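Local coordinates for protein adenosine deaminase 1 (Arthrobacter aurescens, PDB 3RYS) that probably catalyses the hydrolytic deamination of adenine to hypoxanthine, a purine-salvage reaction, using one zinc ion per subunit, at residues Q27-F32 and E49-Y54; V252-V257 and A283-Y288. All coordinates share one frame; numbering follows the deposited sequence.

Contact 1: residues Q27-F32 and E49-Y54; sequences QPELIF and ELREKY
R51 and E29 meet through two bent chains: chi3 of R51 (78°) turns NE out of line with the preceding carbons, and chi2 of E29 (72°) folds CD back. The side chains cross at about a right angle, and E29 OE2 reaches the guanidinium edge, 2.7 Å from R51 NH1. Their planes are only 15° apart, yet this salt bridge is gripped at a single point. E29 OE1 stays 4.2 Å from R51 NH1, and the N-H direction makes the hydrogen bond weak. P28 covers one face of the same guanidinium, its CG 3.6 Å from R51 CZ and set toward the rim of the flat group. Q27 ends close by as well, but Q27 NE2 and R51 NH2, 3.5 Å apart, are both donors and do not bond; Q27 OE1 is used instead in a weak bond to Y288 OH.

Next to these polar groups lies an apolar layer centred on L50. Its CD2 meets the F32 ring edge-on, in the ring plane, with F32 CE1 at 3.8 Å, and touches P28 CB at 4.0 Å and I31 CD1 at 4.1 Å. Y54 OH comes up beside P28 CG. Packing thus joins the first turn of helix 28-37, with Q27 as N-cap, to helix 47-51 and the type I turn from R51 to Y54. Because the helix start would itself disfavour a nearby positive charge, E29 in that first turn probably offsets both R51 and the helix dipole, while P28 shields one guanidinium face.

Contact 2: residues V252-V257 and A283-Y288; sequences VRLRAV and AYFGGY
R253 reaches across to Y284 and F285, and each part of its side chain has a different neighbour. R253 CB packs against the F285 ring, 3.8 Å from F285 CD1, and R253 CG passes 4.2 Å from F285 O. Chi2 (-74°) and chi3 (-61°) bend the chain twice, setting CD and then NE; beyond them one guanidinium face lies over Y284 O and F285 CA. R253 CZ is 3.5 Å from Y284 O, and R253 NH2 is 3.7 Å from F285 C. R253 NH1 is also near Y284 O, at 3.2 Å, but the angle is too poor for a hydrogen bond; its probable acceptor is Y54 O, outside both segments. An alanine here would keep the CB contact with F285 but would probably cost Y54 O this donor and uncover the Y284-F285 peptide.

L254 approaches the same ring obliquely: its CD2 lies 3.7 Å from F285 CE1 and its CG 4.0 Å from F285 CZ. Next in the chain, R255 ends helix 248-253 in a Schellman motif, with positive phi (72°). V252 O there accepts both R255 N and R255 NH1, the latter at 2.7 Å.

L254 also touches E202, predicted to be the proton donor, and L59 and F62 of the adenine pocket, while the F285 ring meets that of F62. A loop just after zinc-binding D280 and adenine-binding D281, which follow strand 275-277, packed on the end of the helix after the adjacent parallel strand 244-246, fits the active-site end of a TIM-barrel metallo-dependent hydrolase.

Overall arrangement
Contact 1 is partly buried and the more peripheral, its centre about 20 Å from the centre of the chain; contact 2 is buried, its centre about 12 Å from that point, and the two contact centres are about 15 Å apart. The first joins two short helical segments early in the chain, the second a helix end and an active-site loop late in it. Each combines an arginine with apolar side chains, but R51 pairs with a carboxylate where both residues are exposed, whereas R253 covers backbone near the adenine pocket. They share no segment, yet they touch: besides the R253-Y54 link, the Y54 and Y284 rings meet with planes about 30° apart, and Q27 packs on A283.

Contact 1: residues Q27-F32 and E49-Y54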
loop_
_atom_site.group_PDB
_atom_site.type_symbol
_atom_site.label_atom_id
_atom_site.label_comp_id
_atom_site.label_asym_id
_atom_site.label_seq_id
_atom_site.Cartn_x
_atom_site.Cartn_y
_atom_site.Cartn_z
ATOM N N GLN A 27 9.575 -10.418 4.759
ATOM C CA GLN A 27 10.961 -10.577 4.347
ATOM C C GLN A 27 11.359 -12.061 4.364
ATOM O O GLN A 27 10.882 -12.823 5.204
ATOM C CB GLN A 27 11.856 -9.759 5.285
ATOM C CG GLN A 27 13.110 -9.222 4.636
ATOM C CD GLN A 27 12.819 -8.206 3.550
ATOM O OE1 GLN A 27 12.180 -7.178 3.795
ATOM N NE2 GLN A 27 13.301 -8.482 2.340
ATOM N N PRO A 28 12.224 -12.479 3.424
ATOM C CA PRO A 28 12.687 -13.871 3.333
ATOM C C PRO A 28 13.171 -14.461 4.658
ATOM O O PRO A 28 12.983 -15.657 4.886
ATOM C CB PRO A 28 13.838 -13.785 2.332
ATOM C CG PRO A 28 13.428 -12.678 1.420
ATOM C CD PRO A 28 12.718 -11.667 2.295
ATOM N N GLU A 29 13.782 -13.647 5.514
ATOM C CA GLU A 29 14.203 -14.130 6.825
ATOM C C GLU A 29 12.993 -14.559 7.651
ATOM O O GLU A 29 12.979 -15.645 8.234
ATOM C CB GLU A 29 15.015 -13.072 7.583
ATOM C CG GLU A 29 16.313 -12.660 6.898
ATOM C CD GLU A 29 16.072 -11.808 5.661
ATOM O OE1 GLU A 29 15.268 -10.857 5.745
ATOM O OE2 GLU A 29 16.680 -12.088 4.605
ATOM N N LEU A 30 11.973 -13.706 7.689
ATOM C CA LEU A 30 10.779 -13.981 8.483
ATOM C C LEU A 30 10.011 -15.167 7.920
ATOM O O LEU A 30 9.475 -15.985 8.669
ATOM C CB LEU A 30 9.876 -12.751 8.562
ATOM C CG LEU A 30 8.665 -12.909 9.480
ATOM C CD1 LEU A 30 9.086 -13.469 10.830
ATOM C CD2 LEU A 30 7.920 -11.588 9.643
ATOM N N ILE A 31 9.962 -15.254 6.596
ATOM C CA ILE A 31 9.325 -16.382 5.931
ATOM C C ILE A 31 9.902 -17.712 6.436
ATOM O O ILE A 31 9.165 -18.594 6.874
ATOM C CB ILE A 31 9.461 -16.278 4.400
ATOM C CG1 ILE A 31 8.780 -15.003 3.900
ATOM C CG2 ILE A 31 8.850 -17.484 3.727
ATOM C CD1 ILE A 31 8.797 -14.838 2.389
ATOM N N PHE A 32 11.221 -17.841 6.396
ATOM C CA PHE A 32 11.879 -19.048 6.882
ATOM C C PHE A 32 11.691 -19.277 8.383
ATOM O O PHE A 32 11.631 -20.419 8.840
ATOM C CB PHE A 32 13.365 -19.026 6.522
ATOM C CG PHE A 32 13.660 -19.605 5.175
ATOM C CD1 PHE A 32 13.303 -18.929 4.024
ATOM C CD2 PHE A 32 14.288 -20.835 5.061
ATOM C CE1 PHE A 32 13.567 -19.464 2.778
ATOM C CE2 PHE A 32 14.557 -21.374 3.821
ATOM C CZ PHE A 32 14.196 -20.689 2.678
ATOM N N GLU A 49 17.777 -19.472 -2.680
ATOM C CA GLU A 49 16.962 -19.925 -3.802
ATOM C C GLU A 49 15.654 -19.149 -3.829
ATOM O O GLU A 49 15.060 -18.940 -4.892
ATOM C CB GLU A 49 16.675 -21.425 -3.718
ATOM C CG GLU A 49 15.831 -21.948 -4.882
ATOM C CD GLU A 49 15.303 -23.355 -4.651
ATOM O OE1 GLU A 49 15.962 -24.132 -3.925
ATOM O OE2 GLU A 49 14.229 -23.685 -5.200
ATOM N N LEU A 50 15.208 -18.724 -2.652
ATOM C CA LEU A 50 14.009 -17.907 -2.549
ATOM C C LEU A 50 14.229 -16.523 -3.163
ATOM O O LEU A 50 13.470 -16.106 -4.039
ATOM C CB LEU A 50 13.538 -17.794 -1.095
ATOM C CG LEU A 50 12.426 -16.773 -0.834
ATOM C CD1 LEU A 50 11.252 -16.980 -1.784
ATOM C CD2 LEU A 50 11.964 -16.824 0.612
ATOM N N ARG A 51 15.266 -15.817 -2.710
ATOM C CA ARG A 51 15.553 -14.473 -3.217
ATOM C C ARG A 51 15.742 -14.495 -4.731
ATOM O O ARG A 51 15.507 -13.502 -5.419
ATOM C CB ARG A 51 16.796 -13.883 -2.546
ATOM C CG ARG A 51 16.822 -14.023 -1.034
ATOM C CD ARG A 51 17.727 -12.980 -0.393
ATOM N NE ARG A 51 17.076 -11.673 -0.326
ATOM C CZ ARG A 51 16.621 -11.116 0.793
ATOM N NH1 ARG A 51 16.756 -11.740 1.956
ATOM N NH2 ARG A 51 16.039 -9.928 0.751
ATOM N N GLU A 52 16.163 -15.649 -5.234
ATOM C CA GLU A 52 16.393 -15.858 -6.654
ATOM C C GLU A 52 15.097 -15.750 -7.456
ATOM O O GLU A 52 15.122 -15.571 -8.673
ATOM C CB GLU A 52 17.009 -17.240 -6.853
ATOM C CG GLU A 52 17.686 -17.457 -8.187
ATOM C CD GLU A 52 18.492 -18.744 -8.211
ATOM O OE1 GLU A 52 18.812 -19.265 -7.118
ATOM O OE2 GLU A 52 18.806 -19.233 -9.317
ATOM N N LYS A 53 13.964 -15.853 -6.767
ATOM C CA LYS A 53 12.661 -15.895 -7.431
ATOM C C LYS A 53 11.969 -14.534 -7.510
ATOM O O LYS A 53 10.772 -14.455 -7.790
ATOM C CB LYS A 53 11.736 -16.903 -6.737
ATOM C CG LYS A 53 12.141 -18.354 -6.922
ATOM C CD LYS A 53 11.076 -19.289 -6.382
ATOM C CE LYS A 53 11.412 -20.742 -6.684
ATOM N NZ LYS A 53 10.370 -21.677 -6.159
ATOM N N TYR A 54 12.728 -13.469 -7.278
ATOM C CA TYR A 54 12.160 -12.126 -7.210
ATOM C C TYR A 54 12.379 -11.293 -8.473
ATOM O O TYR A 54 12.341 -10.067 -8.421
ATOM C CB TYR A 54 12.705 -11.380 -5.986
ATOM C CG TYR A 54 12.116 -11.839 -4.667
ATOM C CD1 TYR A 54 12.335 -13.128 -4.192
ATOM C CD2 TYR A 54 11.347 -10.980 -3.894
ATOM C CE1 TYR A 54 11.797 -13.548 -2.986
ATOM C CE2 TYR A 54 10.809 -11.391 -2.689
ATOM C CZ TYR A 54 11.036 -12.674 -2.240
ATOM O OH TYR A 54 10.499 -13.073 -1.037
#

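Contact 2: residues V252-V257 and A283-Y288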
loop_
_atom_site.group_PDB
_atom_site.type_symbol
_atom_site.label_atom_id
_atom_site.label_comp_id
_atom_site.label_asym_id
_atom_site.label_seq_id
_atom_site.Cartn_x
_atom_site.Cartn_y
_atom_site.Cartn_z
ATOM N N VAL A 252 8.579 -0.152 -11.289
ATOM C CA VAL A 252 9.782 -0.563 -11.993
ATOM C C VAL A 252 9.951 -2.081 -11.939
ATOM O O VAL A 252 10.138 -2.731 -12.968
ATOM C CB VAL A 252 11.052 0.126 -11.436
ATOM C CG1 VAL A 252 12.299 -0.546 -11.983
ATOM C CG2 VAL A 252 11.052 1.601 -11.791
ATOM N N ARG A 253 9.864 -2.643 -10.740
ATOM C CA ARG A 253 10.111 -4.065 -10.556
ATOM C C ARG A 253 9.019 -4.948 -11.167
ATOM O O ARG A 253 9.233 -6.134 -11.388
ATOM C CB ARG A 253 10.314 -4.384 -9.074
ATOM C CG ARG A 253 11.682 -3.985 -8.543
ATOM C CD ARG A 253 12.775 -4.930 -9.037
ATOM N NE ARG A 253 12.543 -6.301 -8.587
ATOM C CZ ARG A 253 12.919 -6.781 -7.403
ATOM N NH1 ARG A 253 12.652 -8.039 -7.089
ATOM N NH2 ARG A 253 13.561 -6.010 -6.530
ATOM N N LEU A 254 7.855 -4.365 -11.442
ATOM C CA LEU A 254 6.759 -5.100 -12.071
ATOM C C LEU A 254 6.715 -4.818 -13.564
ATOM O O LEU A 254 5.841 -5.314 -14.277
ATOM C CB LEU A 254 5.414 -4.744 -11.432
ATOM C CG LEU A 254 5.175 -5.233 -10.005
ATOM C CD1 LEU A 254 3.713 -5.068 -9.643
ATOM C CD2 LEU A 254 5.603 -6.685 -9.858
ATOM N N ARG A 255 7.660 -4.002 -14.022
ATOM C CA ARG A 255 7.827 -3.697 -15.443
ATOM C C ARG A 255 6.727 -2.799 -16.023
ATOM O O ARG A 255 6.606 -2.669 -17.237
ATOM C CB ARG A 255 7.970 -4.980 -16.270
ATOM C CG ARG A 255 8.864 -6.039 -15.644
ATOM C CD ARG A 255 10.186 -5.476 -15.132
ATOM N NE ARG A 255 11.072 -5.016 -16.198
ATOM C CZ ARG A 255 11.497 -3.761 -16.335
ATOM N NH1 ARG A 255 11.116 -2.830 -15.473
ATOM N NH2 ARG A 255 12.305 -3.434 -17.333
ATOM N N ALA A 256 5.931 -2.179 -15.158
ATOM C CA ALA A 256 4.972 -1.176 -15.608
ATOM C C ALA A 256 5.739 0.026 -16.132
ATOM O O ALA A 256 5.287 0.719 -17.043
ATOM C CB ALA A 256 4.052 -0.765 -14.473
ATOM N N VAL A 257 6.907 0.263 -15.539
ATOM C CA VAL A 257 7.832 1.302 -15.980
ATOM C C VAL A 257 9.193 0.658 -16.219
ATOM O O VAL A 257 9.666 -0.128 -15.395
ATOM C CB VAL A 257 7.975 2.426 -14.927
ATOM C CG1 VAL A 257 9.085 3.380 -15.319
ATOM C CG2 VAL A 257 6.664 3.175 -14.763
ATOM N N ALA A 283 9.032 -5.815 0.867
ATOM C CA ALA A 283 9.952 -6.944 0.937
ATOM C C ALA A 283 10.118 -7.630 -0.420
ATOM O O ALA A 283 10.925 -8.545 -0.566
ATOM C CB ALA A 283 9.504 -7.941 2.000
ATOM N N TYR A 284 9.362 -7.170 -1.411
ATOM C CA TYR A 284 9.413 -7.751 -2.749
ATOM C C TYR A 284 10.075 -6.834 -3.784
ATOM O O TYR A 284 10.573 -7.302 -4.812
ATOM C CB TYR A 284 8.004 -8.122 -3.222
ATOM C CG TYR A 284 7.425 -9.322 -2.520
ATOM C CD1 TYR A 284 6.846 -9.201 -1.263
ATOM C CD2 TYR A 284 7.456 -10.577 -3.112
ATOM C CE1 TYR A 284 6.315 -10.300 -0.612
ATOM C CE2 TYR A 284 6.928 -11.679 -2.471
ATOM C CZ TYR A 284 6.359 -11.536 -1.221
ATOM O OH TYR A 284 5.828 -12.631 -0.579
ATOM N N PHE A 285 10.067 -5.532 -3.516
ATOM C CA PHE A 285 10.554 -4.565 -4.489
ATOM C C PHE A 285 11.838 -3.890 -4.008
ATOM O O PHE A 285 12.267 -2.875 -4.560
ATOM C CB PHE A 285 9.465 -3.535 -4.822
ATOM C CG PHE A 285 8.160 -4.152 -5.249
ATOM C CD1 PHE A 285 8.140 -5.237 -6.114
ATOM C CD2 PHE A 285 6.954 -3.643 -4.794
ATOM C CE1 PHE A 285 6.938 -5.808 -6.515
ATOM C CE2 PHE A 285 5.745 -4.209 -5.189
ATOM C CZ PHE A 285 5.738 -5.294 -6.049
ATOM N N GLY A 286 12.438 -4.472 -2.972
ATOM C CA GLY A 286 13.753 -4.070 -2.499
ATOM C C GLY A 286 13.858 -2.698 -1.863
ATOM O O GLY A 286 14.827 -1.976 -2.103
ATOM N N GLY A 287 12.878 -2.327 -1.045
ATOM C CA GLY A 287 12.915 -1.029 -0.401
ATOM C C GLY A 287 11.612 -0.537 0.197
ATOM O O GLY A 287 10.520 -0.812 -0.309
ATOM N N TYR A 288 11.743 0.208 1.288
ATOM C CA TYR A 288 10.600 0.809 1.959
ATOM C C TYR A 288 10.391 2.236 1.446
ATOM O O TYR A 288 11.026 2.641 0.473
ATOM C CB TYR A 288 10.802 0.750 3.475
ATOM C CG TYR A 288 10.793 -0.676 3.989
ATOM C CD1 TYR A 288 11.889 -1.516 3.799
ATOM C CD2 TYR A 288 9.677 -1.192 4.635
ATOM C CE1 TYR A 288 11.874 -2.822 4.248
ATOM C CE2 TYR A 288 9.652 -2.498 5.091
ATOM C CZ TYR A 288 10.749 -3.311 4.895
ATOM O OH TYR A 288 10.711 -4.610 5.351
#